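457aa long hypothetical protein (Pyrococcus horikoshii, PDB 2CSU) is of unknown function but combines a CoA-binding domain of the Rossmann type with two further domains of the CoA-ligase superfamily. Local coordinates at residues Ala97-Thr102 with Ile125-Val130; Arg108-Leu113 with Asn184-Asp189; Glu325-Glu330 with Leu364-Val369; Arg332-Pro337 with Tyr356-Lys361. All blocks are in the same frame, centred on the assembly; numbering follows the deposited sequence.

Interaction 1 of 4, residues Ala97-Thr102 with Ile125-Val130; sequences AGFGET and IGPNCV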
loop_
_atom_site.group_PDB
_atom_site.type_symbol
_atom_site.label_atom_id
_atom_site.label_comp_id
_atom_site.label_asym_id
_atom_site.label_seq_id
_atom_site.Cartn_x
_atom_site.Cartn_y
_atom_site.Cartn_z
ATOM N N ALA A 97 6.153 -28.159 -14.265
ATOM C CA ALA A 97 4.710 -28.275 -14.419
ATOM C C ALA A 97 4.345 -29.335 -15.458
ATOM O O ALA A 97 5.187 -30.007 -16.033
ATOM C CB ALA A 97 4.166 -26.914 -14.848
ATOM N N GLY A 98 3.023 -29.500 -15.659
ATOM C CA GLY A 98 2.556 -30.468 -16.644
ATOM C C GLY A 98 1.955 -31.704 -15.973
ATOM O O GLY A 98 1.813 -32.768 -16.567
ATOM N N PHE A 99 1.627 -31.546 -14.676
ATOM C CA PHE A 99 1.080 -32.672 -13.930
ATOM C C PHE A 99 -0.412 -32.490 -13.577
ATOM O O PHE A 99 -1.261 -32.276 -14.433
ATOM C CB PHE A 99 1.937 -32.885 -12.677
ATOM C CG PHE A 99 3.318 -33.330 -13.082
ATOM C CD1 PHE A 99 3.547 -34.662 -13.413
ATOM C CD2 PHE A 99 4.357 -32.412 -13.139
ATOM C CE1 PHE A 99 4.815 -35.068 -13.807
ATOM C CE2 PHE A 99 5.624 -32.829 -13.536
ATOM C CZ PHE A 99 5.859 -34.156 -13.872
ATOM N N GLY A 100 -0.725 -32.618 -12.272
ATOM C CA GLY A 100 -2.132 -32.716 -11.865
ATOM C C GLY A 100 -2.942 -31.448 -12.156
ATOM O O GLY A 100 -4.151 -31.396 -11.967
ATOM N N GLU A 101 -2.349 -30.382 -12.671
ATOM C CA GLU A 101 -3.125 -29.186 -12.981
ATOM C C GLU A 101 -3.669 -29.235 -14.405
ATOM O O GLU A 101 -4.543 -28.450 -14.771
ATOM C CB GLU A 101 -2.266 -27.932 -12.837
ATOM C CG GLU A 101 -1.240 -27.773 -13.953
ATOM C CD GLU A 101 0.057 -28.509 -13.697
ATOM O OE1 GLU A 101 0.076 -29.448 -12.864
ATOM O OE2 GLU A 101 1.069 -28.154 -14.344
ATOM N N THR A 102 -3.149 -30.161 -15.204
ATOM C CA THR A 102 -3.571 -30.280 -16.590
ATOM C C THR A 102 -4.689 -31.289 -16.842
ATOM O O THR A 102 -5.206 -31.367 -17.953
ATOM C CB THR A 102 -2.389 -30.651 -17.487
ATOM O OG1 THR A 102 -1.974 -31.991 -17.185
ATOM C CG2 THR A 102 -1.223 -29.686 -17.260
ATOM N N ILE A 125 7.884 -31.650 -2.613
ATOM C CA ILE A 125 7.102 -30.422 -2.672
ATOM C C ILE A 125 6.792 -30.027 -4.117
ATOM O O ILE A 125 7.666 -29.966 -4.972
ATOM C CB ILE A 125 7.904 -29.313 -1.989
ATOM C CG1 ILE A 125 8.156 -29.669 -0.523
ATOM C CG2 ILE A 125 7.107 -27.996 -2.023
ATOM C CD1 ILE A 125 8.614 -28.463 0.298
ATOM N N GLY A 126 5.494 -29.793 -4.380
ATOM C CA GLY A 126 5.064 -29.566 -5.754
ATOM C C GLY A 126 4.243 -30.756 -6.258
ATOM O O GLY A 126 3.543 -31.422 -5.505
ATOM N N PRO A 127 4.307 -30.996 -7.580
ATOM C CA PRO A 127 5.106 -30.200 -8.504
ATOM C C PRO A 127 4.418 -28.879 -8.863
ATOM O O PRO A 127 3.561 -28.371 -8.150
ATOM C CB PRO A 127 5.323 -31.029 -9.763
ATOM C CG PRO A 127 4.205 -32.058 -9.831
ATOM C CD PRO A 127 3.696 -32.100 -8.313
ATOM N N ASN A 128 4.854 -28.301 -9.999
ATOM C CA ASN A 128 4.333 -27.000 -10.399
ATOM C C ASN A 128 4.397 -25.992 -9.249
ATOM O O ASN A 128 3.402 -25.428 -8.816
ATOM C CB ASN A 128 2.886 -27.173 -10.862
ATOM C CG ASN A 128 2.476 -25.968 -11.672
ATOM O OD1 ASN A 128 3.299 -25.265 -12.252
ATOM N ND2 ASN A 128 1.154 -25.733 -11.711
ATOM N N CYS A 129 5.622 -25.812 -8.722
ATOM C CA CYS A 129 5.817 -24.858 -7.637
ATOM C C CYS A 129 6.921 -23.859 -7.989
ATOM O O CYS A 129 7.691 -24.044 -8.922
ATOM C CB CYS A 129 6.216 -25.638 -6.387
ATOM S SG CYS A 129 7.828 -26.433 -6.573
ATOM N N VAL A 130 6.954 -22.747 -7.231
ATOM C CA VAL A 130 8.015 -21.771 -7.458
ATOM C C VAL A 130 9.261 -22.091 -6.629
ATOM O O VAL A 130 10.345 -21.568 -6.851
ATOM C CB VAL A 130 7.485 -20.384 -7.095
ATOM C CG1 VAL A 130 8.630 -19.374 -7.115
ATOM C CG2 VAL A 130 6.427 -19.956 -8.095
#

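Interaction 2 of 4, residues Arg108-Leu113 with Asn184-Asp189; sequences REEKEL and NMADVD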
loop_
_atom_site.group_PDB
_atom_site.type_symbol
_atom_site.label_atom_id
_atom_site.label_comp_id
_atom_site.label_asym_id
_atom_site.label_seq_id
_atom_site.Cartn_x
_atom_site.Cartn_y
_atom_site.Cartn_z
ATOM N N ARG A 108 -2.713 -38.737 -12.507
ATOM C CA ARG A 108 -2.218 -40.101 -12.390
ATOM C C ARG A 108 -0.698 -40.128 -12.364
ATOM O O ARG A 108 -0.097 -40.824 -11.540
ATOM C CB ARG A 108 -2.753 -40.956 -13.547
ATOM C CG ARG A 108 -2.209 -42.373 -13.585
ATOM C CD ARG A 108 -3.116 -43.301 -14.388
ATOM N NE ARG A 108 -3.186 -42.949 -15.802
ATOM C CZ ARG A 108 -2.196 -43.129 -16.671
ATOM N NH1 ARG A 108 -1.046 -43.663 -16.281
ATOM N NH2 ARG A 108 -2.359 -42.773 -17.936
ATOM N N GLU A 109 -0.070 -39.372 -13.254
ATOM C CA GLU A 109 1.384 -39.332 -13.282
ATOM C C GLU A 109 1.862 -38.756 -11.958
ATOM O O GLU A 109 2.857 -39.208 -11.384
ATOM C CB GLU A 109 1.883 -38.438 -14.405
ATOM C CG GLU A 109 1.649 -38.974 -15.789
ATOM C CD GLU A 109 2.479 -38.242 -16.810
ATOM O OE1 GLU A 109 2.077 -38.201 -17.991
ATOM O OE2 GLU A 109 3.546 -37.716 -16.431
ATOM N N GLU A 110 1.129 -37.755 -11.486
ATOM C CA GLU A 110 1.464 -37.091 -10.244
ATOM C C GLU A 110 1.461 -38.084 -9.098
ATOM O O GLU A 110 2.402 -38.119 -8.303
ATOM C CB GLU A 110 0.482 -35.945 -9.979
ATOM C CG GLU A 110 0.765 -35.172 -8.710
ATOM C CD GLU A 110 0.156 -33.796 -8.737
ATOM O OE1 GLU A 110 0.656 -32.952 -9.499
ATOM O OE2 GLU A 110 -0.824 -33.553 -8.008
ATOM N N LYS A 111 0.412 -38.900 -9.026
ATOM C CA LYS A 111 0.310 -39.904 -7.972
ATOM C C LYS A 111 1.473 -40.881 -8.023
ATOM O O LYS A 111 1.982 -41.302 -6.989
ATOM C CB LYS A 111 -0.993 -40.702 -8.094
ATOM C CG LYS A 111 -0.951 -41.994 -7.284
ATOM C CD LYS A 111 -1.329 -43.210 -8.117
ATOM C CE LYS A 111 -0.452 -44.419 -7.752
ATOM N NZ LYS A 111 0.508 -44.773 -8.841
ATOM N N GLU A 112 1.868 -41.259 -9.233
ATOM C CA GLU A 112 2.969 -42.185 -9.419
ATOM C C GLU A 112 4.248 -41.558 -8.879
ATOM O O GLU A 112 5.075 -42.257 -8.293
ATOM C CB GLU A 112 3.108 -42.547 -10.909
ATOM C CG GLU A 112 4.279 -43.471 -11.274
ATOM C CD GLU A 112 4.335 -44.746 -10.440
ATOM O OE1 GLU A 112 3.269 -45.263 -10.049
ATOM O OE2 GLU A 112 5.452 -45.245 -10.184
ATOM N N LEU A 113 4.402 -40.246 -9.057
ATOM C CA LEU A 113 5.587 -39.543 -8.549
ATOM C C LEU A 113 5.624 -39.666 -7.030
ATOM O O LEU A 113 6.668 -39.926 -6.449
ATOM C CB LEU A 113 5.567 -38.053 -8.912
ATOM C CG LEU A 113 5.728 -37.564 -10.354
ATOM C CD1 LEU A 113 5.837 -36.041 -10.344
ATOM C CD2 LEU A 113 6.974 -38.166 -10.993
ATOM N N ASN A 184 1.118 -27.776 -6.839
ATOM C CA ASN A 184 0.033 -28.751 -6.817
ATOM C C ASN A 184 -0.151 -29.405 -5.447
ATOM O O ASN A 184 -1.169 -30.046 -5.206
ATOM C CB ASN A 184 0.267 -29.835 -7.880
ATOM C CG ASN A 184 0.270 -29.278 -9.293
ATOM O OD1 ASN A 184 -0.153 -28.152 -9.528
ATOM N ND2 ASN A 184 0.752 -30.071 -10.245
HETATM N N MSE A 185 0.839 -29.239 -4.565
HETATM C CA MSE A 185 0.835 -29.781 -3.210
HETATM C C MSE A 185 0.443 -31.259 -3.193
HETATM O O MSE A 185 -0.498 -31.680 -2.533
HETATM C CB MSE A 185 -0.157 -28.966 -2.386
HETATM C CG MSE A 185 -0.176 -29.376 -0.914
HETATM SE SE MSE A 185 -1.069 -28.197 0.104
HETATM C CE MSE A 185 -2.654 -29.048 0.109
ATOM N N ALA A 186 1.187 -32.056 -3.981
ATOM C CA ALA A 186 0.865 -33.474 -4.093
ATOM C C ALA A 186 1.237 -34.250 -2.827
ATOM O O ALA A 186 0.519 -35.128 -2.364
ATOM C CB ALA A 186 1.631 -34.041 -5.290
ATOM N N ASP A 187 2.427 -33.928 -2.286
ATOM C CA ASP A 187 2.905 -34.654 -1.115
ATOM C C ASP A 187 2.829 -33.799 0.155
ATOM O O ASP A 187 1.819 -33.739 0.843
ATOM C CB ASP A 187 4.350 -35.066 -1.382
ATOM C CG ASP A 187 4.705 -36.246 -0.491
ATOM O OD1 ASP A 187 3.820 -36.711 0.227
ATOM O OD2 ASP A 187 5.849 -36.682 -0.524
ATOM N N VAL A 188 3.971 -33.161 0.483
ATOM C CA VAL A 188 3.996 -32.276 1.639
ATOM C C VAL A 188 2.912 -31.202 1.525
ATOM O O VAL A 188 2.756 -30.545 0.505
ATOM C CB VAL A 188 5.377 -31.621 1.696
ATOM C CG1 VAL A 188 5.439 -30.639 2.865
ATOM C CG2 VAL A 188 6.455 -32.680 1.867
ATOM N N ASP A 189 2.116 -31.060 2.603
ATOM C CA ASP A 189 1.032 -30.077 2.559
ATOM C C ASP A 189 1.121 -29.062 3.700
ATOM O O ASP A 189 2.090 -29.007 4.446
ATOM C CB ASP A 189 -0.305 -30.819 2.613
ATOM C CG ASP A 189 -0.360 -31.703 3.853
ATOM O OD1 ASP A 189 0.332 -31.384 4.819
ATOM O OD2 ASP A 189 -1.093 -32.688 3.843
#

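Interaction 3 of 4, residues Glu325-Glu330 with Leu364-Val369; sequences EKTIEE and LQDPNV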
loop_
_atom_site.group_PDB
_atom_site.type_symbol
_atom_site.label_atom_id
_atom_site.label_comp_id
_atom_site.label_asym_id
_atom_site.label_seq_id
_atom_site.Cartn_x
_atom_site.Cartn_y
_atom_site.Cartn_z
ATOM N N GLU A 325 -5.139 9.751 36.145
ATOM C CA GLU A 325 -4.939 11.194 36.210
ATOM C C GLU A 325 -3.454 11.554 36.301
ATOM O O GLU A 325 -2.972 12.496 35.686
ATOM C CB GLU A 325 -5.680 11.723 37.440
ATOM C CG GLU A 325 -6.797 12.701 37.073
ATOM C CD GLU A 325 -6.189 13.971 36.525
ATOM O OE1 GLU A 325 -5.825 13.990 35.358
ATOM O OE2 GLU A 325 -6.082 14.939 37.277
ATOM N N LYS A 326 -2.733 10.786 37.138
ATOM C CA LYS A 326 -1.305 11.041 37.300
ATOM C C LYS A 326 -0.593 11.128 35.949
ATOM O O LYS A 326 0.231 11.998 35.697
ATOM C CB LYS A 326 -0.710 9.904 38.130
ATOM C CG LYS A 326 -1.334 9.810 39.523
ATOM C CD LYS A 326 -1.211 8.407 40.121
ATOM C CE LYS A 326 -2.500 7.949 40.813
ATOM N NZ LYS A 326 -2.758 6.548 40.491
ATOM N N THR A 327 -0.908 10.151 35.078
ATOM C CA THR A 327 -0.291 10.140 33.758
ATOM C C THR A 327 -0.790 11.302 32.896
ATOM O O THR A 327 -0.023 12.011 32.259
ATOM C CB THR A 327 -0.627 8.809 33.085
ATOM O OG1 THR A 327 -0.119 7.740 33.886
ATOM C CG2 THR A 327 0.024 8.740 31.702
ATOM N N ILE A 328 -2.095 11.538 32.933
ATOM C CA ILE A 328 -2.695 12.654 32.211
ATOM C C ILE A 328 -2.104 13.992 32.650
ATOM O O ILE A 328 -1.857 14.872 31.825
ATOM C CB ILE A 328 -4.218 12.689 32.444
ATOM C CG1 ILE A 328 -4.841 11.395 31.927
ATOM C CG2 ILE A 328 -4.833 13.907 31.767
ATOM C CD1 ILE A 328 -6.282 11.209 32.348
ATOM N N GLU A 329 -1.882 14.140 33.955
ATOM C CA GLU A 329 -1.335 15.375 34.497
ATOM C C GLU A 329 0.065 15.676 34.005
ATOM O O GLU A 329 0.359 16.812 33.642
ATOM C CB GLU A 329 -1.339 15.352 36.031
ATOM C CG GLU A 329 -2.660 15.766 36.647
ATOM C CD GLU A 329 -2.563 16.006 38.147
ATOM O OE1 GLU A 329 -3.595 16.364 38.757
ATOM O OE2 GLU A 329 -1.459 15.839 38.713
ATOM N N GLU A 330 0.935 14.673 33.998
ATOM C CA GLU A 330 2.300 14.891 33.541
ATOM C C GLU A 330 2.313 15.207 32.050
ATOM O O GLU A 330 3.128 16.004 31.590
ATOM C CB GLU A 330 3.104 13.613 33.843
ATOM C CG GLU A 330 4.627 13.478 33.882
ATOM C CD GLU A 330 5.384 12.331 34.512
ATOM O OE1 GLU A 330 5.128 11.672 35.518
ATOM O OE2 GLU A 330 6.373 12.136 33.820
ATOM N N LEU A 364 3.194 3.609 28.361
ATOM C CA LEU A 364 3.581 2.222 28.629
ATOM C C LEU A 364 3.630 1.911 30.130
ATOM O O LEU A 364 3.614 0.750 30.531
ATOM C CB LEU A 364 4.949 1.917 28.004
ATOM C CG LEU A 364 5.058 1.812 26.476
ATOM C CD1 LEU A 364 6.513 1.753 26.077
ATOM C CD2 LEU A 364 4.324 0.578 25.973
ATOM N N GLN A 365 3.697 2.949 30.959
ATOM C CA GLN A 365 3.752 2.755 32.405
ATOM C C GLN A 365 2.365 2.782 33.035
ATOM O O GLN A 365 2.163 2.283 34.150
ATOM C CB GLN A 365 4.646 3.819 33.052
ATOM C CG GLN A 365 6.121 3.448 33.071
ATOM C CD GLN A 365 7.023 4.597 33.511
ATOM O OE1 GLN A 365 8.248 4.491 33.448
ATOM N NE2 GLN A 365 6.418 5.703 33.955
ATOM N N ASP A 366 1.408 3.367 32.325
ATOM C CA ASP A 366 0.049 3.428 32.839
ATOM C C ASP A 366 -0.456 1.996 32.925
ATOM O O ASP A 366 -0.410 1.245 31.951
ATOM C CB ASP A 366 -0.843 4.257 31.918
ATOM C CG ASP A 366 -2.147 4.664 32.579
ATOM O OD1 ASP A 366 -3.044 3.810 32.707
ATOM O OD2 ASP A 366 -2.272 5.844 32.977
ATOM N N PRO A 367 -0.938 1.595 34.107
ATOM C CA PRO A 367 -1.452 0.243 34.336
ATOM C C PRO A 367 -2.669 -0.145 33.504
ATOM O O PRO A 367 -3.031 -1.316 33.457
ATOM C CB PRO A 367 -1.761 0.247 35.831
ATOM C CG PRO A 367 -2.186 1.681 36.063
ATOM C CD PRO A 367 -1.119 2.436 35.304
ATOM N N ASN A 368 -3.304 0.821 32.850
ATOM C CA ASN A 368 -4.488 0.514 32.048
ATOM C C ASN A 368 -4.207 0.353 30.564
ATOM O O ASN A 368 -5.117 0.081 29.783
ATOM C CB ASN A 368 -5.563 1.587 32.243
ATOM C CG ASN A 368 -6.156 1.567 33.636
ATOM O OD1 ASN A 368 -6.466 0.510 34.176
ATOM N ND2 ASN A 368 -6.325 2.747 34.224
ATOM N N VAL A 369 -2.951 0.533 30.174
ATOM C CA VAL A 369 -2.562 0.395 28.777
ATOM C C VAL A 369 -2.012 -1.008 28.546
ATOM O O VAL A 369 -1.089 -1.446 29.238
ATOM C CB VAL A 369 -1.485 1.437 28.390
ATOM C CG1 VAL A 369 -1.055 1.237 26.940
ATOM C CG2 VAL A 369 -2.040 2.849 28.580
#

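Interaction 4 of 4, residues Arg332-Pro337 with Tyr356-Lys361; sequences RSFLPP and YYRTAK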
loop_
_atom_site.group_PDB
_atom_site.type_symbol
_atom_site.label_atom_id
_atom_site.label_comp_id
_atom_site.label_asym_id
_atom_site.label_seq_id
_atom_site.Cartn_x
_atom_site.Cartn_y
_atom_site.Cartn_z
ATOM N N ARG A 332 0.074 16.808 30.409
ATOM C CA ARG A 332 -0.364 18.197 30.366
ATOM C C ARG A 332 0.738 19.189 30.758
ATOM O O ARG A 332 0.674 20.362 30.410
ATOM C CB ARG A 332 -1.559 18.344 31.307
ATOM C CG ARG A 332 -2.266 19.676 31.305
ATOM C CD ARG A 332 -3.745 19.409 31.566
ATOM N NE ARG A 332 -3.924 18.427 32.632
ATOM C CZ ARG A 332 -5.033 17.717 32.829
ATOM N NH1 ARG A 332 -6.081 17.870 32.027
ATOM N NH2 ARG A 332 -5.091 16.853 33.836
ATOM N N SER A 333 1.756 18.719 31.471
ATOM C CA SER A 333 2.825 19.606 31.901
ATOM C C SER A 333 3.852 19.950 30.829
ATOM O O SER A 333 4.309 21.092 30.755
ATOM C CB SER A 333 3.541 19.022 33.113
ATOM O OG SER A 333 4.415 17.983 32.728
ATOM N N PHE A 334 4.208 18.990 29.982
ATOM C CA PHE A 334 5.212 19.265 28.963
ATOM C C PHE A 334 4.694 19.380 27.534
ATOM O O PHE A 334 5.436 19.784 26.640
ATOM C CB PHE A 334 6.318 18.211 29.032
ATOM C CG PHE A 334 5.899 16.856 28.545
ATOM C CD1 PHE A 334 6.013 16.521 27.197
ATOM C CD2 PHE A 334 5.396 15.912 29.433
ATOM C CE1 PHE A 334 5.629 15.253 26.735
ATOM C CE2 PHE A 334 5.005 14.639 28.988
ATOM C CZ PHE A 334 5.124 14.309 27.637
ATOM N N LEU A 335 3.434 19.028 27.313
ATOM C CA LEU A 335 2.857 19.118 25.973
ATOM C C LEU A 335 2.186 20.461 25.751
ATOM O O LEU A 335 1.841 21.147 26.701
ATOM C CB LEU A 335 1.830 18.010 25.748
ATOM C CG LEU A 335 2.382 16.588 25.686
ATOM C CD1 LEU A 335 1.228 15.588 25.505
ATOM C CD2 LEU A 335 3.376 16.501 24.555
ATOM N N PRO A 336 2.001 20.858 24.488
ATOM C CA PRO A 336 1.357 22.141 24.183
ATOM C C PRO A 336 -0.047 22.230 24.794
ATOM O O PRO A 336 -0.603 21.227 25.256
ATOM C CB PRO A 336 1.331 22.157 22.654
ATOM C CG PRO A 336 2.564 21.372 22.299
ATOM C CD PRO A 336 2.503 20.215 23.262
ATOM N N PRO A 337 -0.639 23.436 24.796
ATOM C CA PRO A 337 -1.945 23.743 25.379
ATOM C C PRO A 337 -3.115 23.060 24.648
ATOM O O PRO A 337 -4.080 22.615 25.255
ATOM C CB PRO A 337 -2.126 25.257 25.366
ATOM C CG PRO A 337 -0.750 25.879 25.195
ATOM C CD PRO A 337 0.059 24.684 24.507
ATOM N N TYR A 356 8.055 12.393 22.059
ATOM C CA TYR A 356 7.674 11.010 21.795
ATOM C C TYR A 356 8.200 10.066 22.883
ATOM O O TYR A 356 7.519 9.166 23.350
ATOM C CB TYR A 356 8.238 10.605 20.431
ATOM C CG TYR A 356 7.216 10.818 19.368
ATOM C CD1 TYR A 356 7.026 12.089 18.832
ATOM C CD2 TYR A 356 6.469 9.745 18.878
ATOM C CE1 TYR A 356 6.108 12.286 17.811
ATOM C CE2 TYR A 356 5.543 9.945 17.861
ATOM C CZ TYR A 356 5.357 11.210 17.334
ATOM O OH TYR A 356 4.451 11.416 16.310
ATOM N N TYR A 357 9.477 10.276 23.260
ATOM C CA TYR A 357 10.061 9.457 24.321
ATOM C C TYR A 357 9.229 9.529 25.602
ATOM O O TYR A 357 8.795 8.526 26.150
ATOM C CB TYR A 357 11.482 9.968 24.591
ATOM C CG TYR A 357 11.923 9.603 25.968
ATOM C CD1 TYR A 357 12.175 8.271 26.290
ATOM C CD2 TYR A 357 12.133 10.593 26.931
ATOM C CE1 TYR A 357 12.636 7.932 27.553
ATOM C CE2 TYR A 357 12.586 10.253 28.198
ATOM C CZ TYR A 357 12.831 8.928 28.512
ATOM O OH TYR A 357 13.239 8.577 29.784
ATOM N N ARG A 358 9.013 10.738 26.105
ATOM C CA ARG A 358 8.282 10.908 27.351
ATOM C C ARG A 358 6.866 10.345 27.319
ATOM O O ARG A 358 6.465 9.611 28.221
ATOM C CB ARG A 358 8.233 12.389 27.740
ATOM C CG ARG A 358 9.558 12.935 28.251
ATOM C CD ARG A 358 9.438 14.410 28.610
ATOM N NE ARG A 358 9.007 14.624 29.993
ATOM C CZ ARG A 358 8.917 15.827 30.556
ATOM N NH1 ARG A 358 9.219 16.908 29.848
ATOM N NH2 ARG A 358 8.542 15.953 31.826
ATOM N N THR A 359 6.109 10.695 26.286
ATOM C CA THR A 359 4.732 10.220 26.171
ATOM C C THR A 359 4.630 8.688 26.089
ATOM O O THR A 359 3.760 8.083 26.719
ATOM C CB THR A 359 4.040 10.835 24.937
ATOM O OG1 THR A 359 4.034 12.265 25.056
ATOM C CG2 THR A 359 2.611 10.342 24.837
ATOM N N ALA A 360 5.519 8.067 25.321
ATOM C CA ALA A 360 5.509 6.613 25.164
ATOM C C ALA A 360 5.797 5.933 26.501
ATOM O O ALA A 360 5.131 4.956 26.870
ATOM C CB ALA A 360 6.541 6.191 24.116
ATOM N N LYS A 361 6.787 6.463 27.217
ATOM C CA LYS A 361 7.181 5.953 28.527
ATOM C C LYS A 361 5.979 6.040 29.464
ATOM O O LYS A 361 5.591 5.056 30.103
ATOM C CB LYS A 361 8.347 6.792 29.072
ATOM C CG LYS A 361 8.862 6.386 30.451
ATOM C CD LYS A 361 10.226 7.039 30.750
ATOM C CE LYS A 361 10.420 7.296 32.245
ATOM N NZ LYS A 361 11.731 7.951 32.560
HETATM O O HOH W 1 7.650 18.273 32.774
#

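Interaction 1 of 4, residues Ala97-Thr102 with Ile125-Val130
A97 presses its methyl group onto the amide of N128. CB comes to 3.2 Å from N128 OD1, and the CA atoms of these two residues are 4.2 Å apart. G98 N gives a nearly straight hydrogen bond to E101 OE2 (2.7 Å), which is met on the syn side but clearly out of the carboxylate plane. This closes the loop on itself. F99 carries the apolar half of the contact. Its CD2 lies 3.3 Å from P127 CG, and the two side chains run roughly perpendicular to each other. P127 follows a cis peptide bond. F99 O takes two hydrogen bonds, from N and OG1 of T102, across a type I turn. E101 carries the polar half. Its chain bends sharply at chi2 (-86°) and so folds back over its own loop. The carboxylate then stacks on the N128 amide with the planes 11° apart. E101 OE2 and N128 ND2 are 3.6 Å apart, so this pair is in stacking contact and is not hydrogen-bonded. The carboxylate is held from elsewhere: OE2 by G98 N, and OE1 by N184 ND2.

Both loops follow strands of the parallel Rossmann-type sheet, 91-94 and 123-125, at the carboxyl ends of those strands. F99 is buried between helices 74-87 and 104-120, where it meets V77 and L113. P127 touches I94 of strand 91-94 and E110 of helix 104-120. The chain beyond V130 enters strand 131-134.

Interaction 2 of 4, residues Arg108-Leu113 with Asn184-Asp189
The carboxylate of E110 and the amide of N184 meet corner to corner, their planes turned 38° from each other. The methyl of A186 lies over one face of the carboxylate, with CB 3.7 Å from E110 OE2. N184 ND2 arrives beside OE1 and gives it a hydrogen bond of 3.0 Å. The bond is somewhat bent (148° at the hydrogen). It uses the syn lone pair of OE1, and the oxygen sits 21° out of the amide plane.

E110 reaches this loop by an extended chain, with CG anti to the backbone N (chi1 -179°). On the way its CG packs against A186 CB, also at 3.7 Å; A186 touches V114 of helix 104-120 as well. OE1 accepts a second hydrogen bond from G100 N. N184 ND2 has a second acceptor in E101 OE1, its stronger partner. Both N-H bonds of ND2 are thus directed at carboxylate oxygens, which would fix the rotation of the amide. The negative charge of buried E110 is probably eased by its two N-H donors.

Backbone bonds of N184 with P127 and of A186 with G126 hold the loop in place. The contact is a domain junction: a helix of the Rossmann-type CoA-binding domain meets the loop after strand 175-181 of a flavodoxin-like domain.

Interaction 3 of 4, residues Glu325-Glu330 with Leu364-Val369
T327 and D366 bring their CA atoms within 6.8 Å, the closest approach of the two backbones. Residues 325-330 form the first turns of helix 325-334. Residues 364 and 365 end helix 353-365, and D366 is the first residue to leave helical angles. A type I turn from D366 to V369 follows, with V369 N bonded to D366 O at 3.2 Å.

A single pair of side chains makes the contact, and both are buried. T327 OG1 donates to D366 OD2 over 3.0 Å. The oxygen is met on its anti side, 22° out of the carboxylate plane. OG1 lies anti to the carbonyl carbon of T327, beside the backbone N (chi1 -60°), which turns the hydroxyl to the aspartate. T327 CB also rests 3.4 Å from OD2. The T327 side chain packs on L362 of helix 353-365 as well.

D366 is gripped at both oxygens. OD2 has a second and stronger donor in E324 N, just before helix 325-334. The carboxylate thus sits by the amino end of that helix, where the helix dipole would probably favour its negative charge. OD1 accepts from N368 N at 3.0 Å with an angle of 157°, again on the anti side.

The bond from OD1 to the amide two residues on is an Asx turn. It shapes the connection from helix 353-365 to strand 371-377 in the flavodoxin-like Ligase-CoA domain. Through OD2, the same aspartate ties this connection to the start of helix 325-334.

Interaction 4 of 4, residues Arg332-Pro337 with Tyr356-Lys361
R358 lays its guanidinium flat on the ring of F334. The planes are 17° apart and the centres 4.2 Å. The pair is a cation-pi contact, but off-centre, with CZ 34° from the ring normal. The side chains run antiparallel to each other, and CD of R358 sits over the middle of the ring, 4.1 Å from its centroid, in a CH-pi contact. NH1 reaches beyond the ring to F334 CB at 3.3 Å. A bend at chi3 (88°) swings the guanidinium over the phenyl face. NH2 turns outward to a water that accepts its hydrogen bond (2.7 Å). The water in turn donates to S333 OG at 3.2 Å, so it links the arginine to the last turn of helix 325-334.

The contact joins the end of that helix to the middle of helix 353-365, two helices of the flavodoxin-like Ligase-CoA domain. R358, itself exposed, lies over one face of the ring.

T359, one residue on, meets the same ring at its edge. OG1 is 3.5 Å from F334 CZ, near the ring plane. This hydroxyl is hydrogen-bonded to D355 O, one turn back in its own helix. L335 CD2 approaches OG1 more loosely, at 4.3 Å. T359 also packs against M299 of strand 295-300 and M347.

From the N terminus, interaction 1 comes first and closes a short loop around helix 104-120 and strand 123-125. Interaction 2 starts inside that loop, at 108-113, and closes far later at 184-189, so the two cross. They touch through N184, E101, E110 and P127. Interaction 1 stays within the CoA-binding domain, while interaction 2 ties it to the flavodoxin-like domain that follows. Interactions 3 and 4 follow in series, on the opposite side of the chain's centre. Interaction 4 is nested within the loop closed by interaction 3. Both pair helix 325-334 with helix 353-365. The two pairs do not touch: the nearest atoms of interactions 2 and 3 are about 37 Å apart.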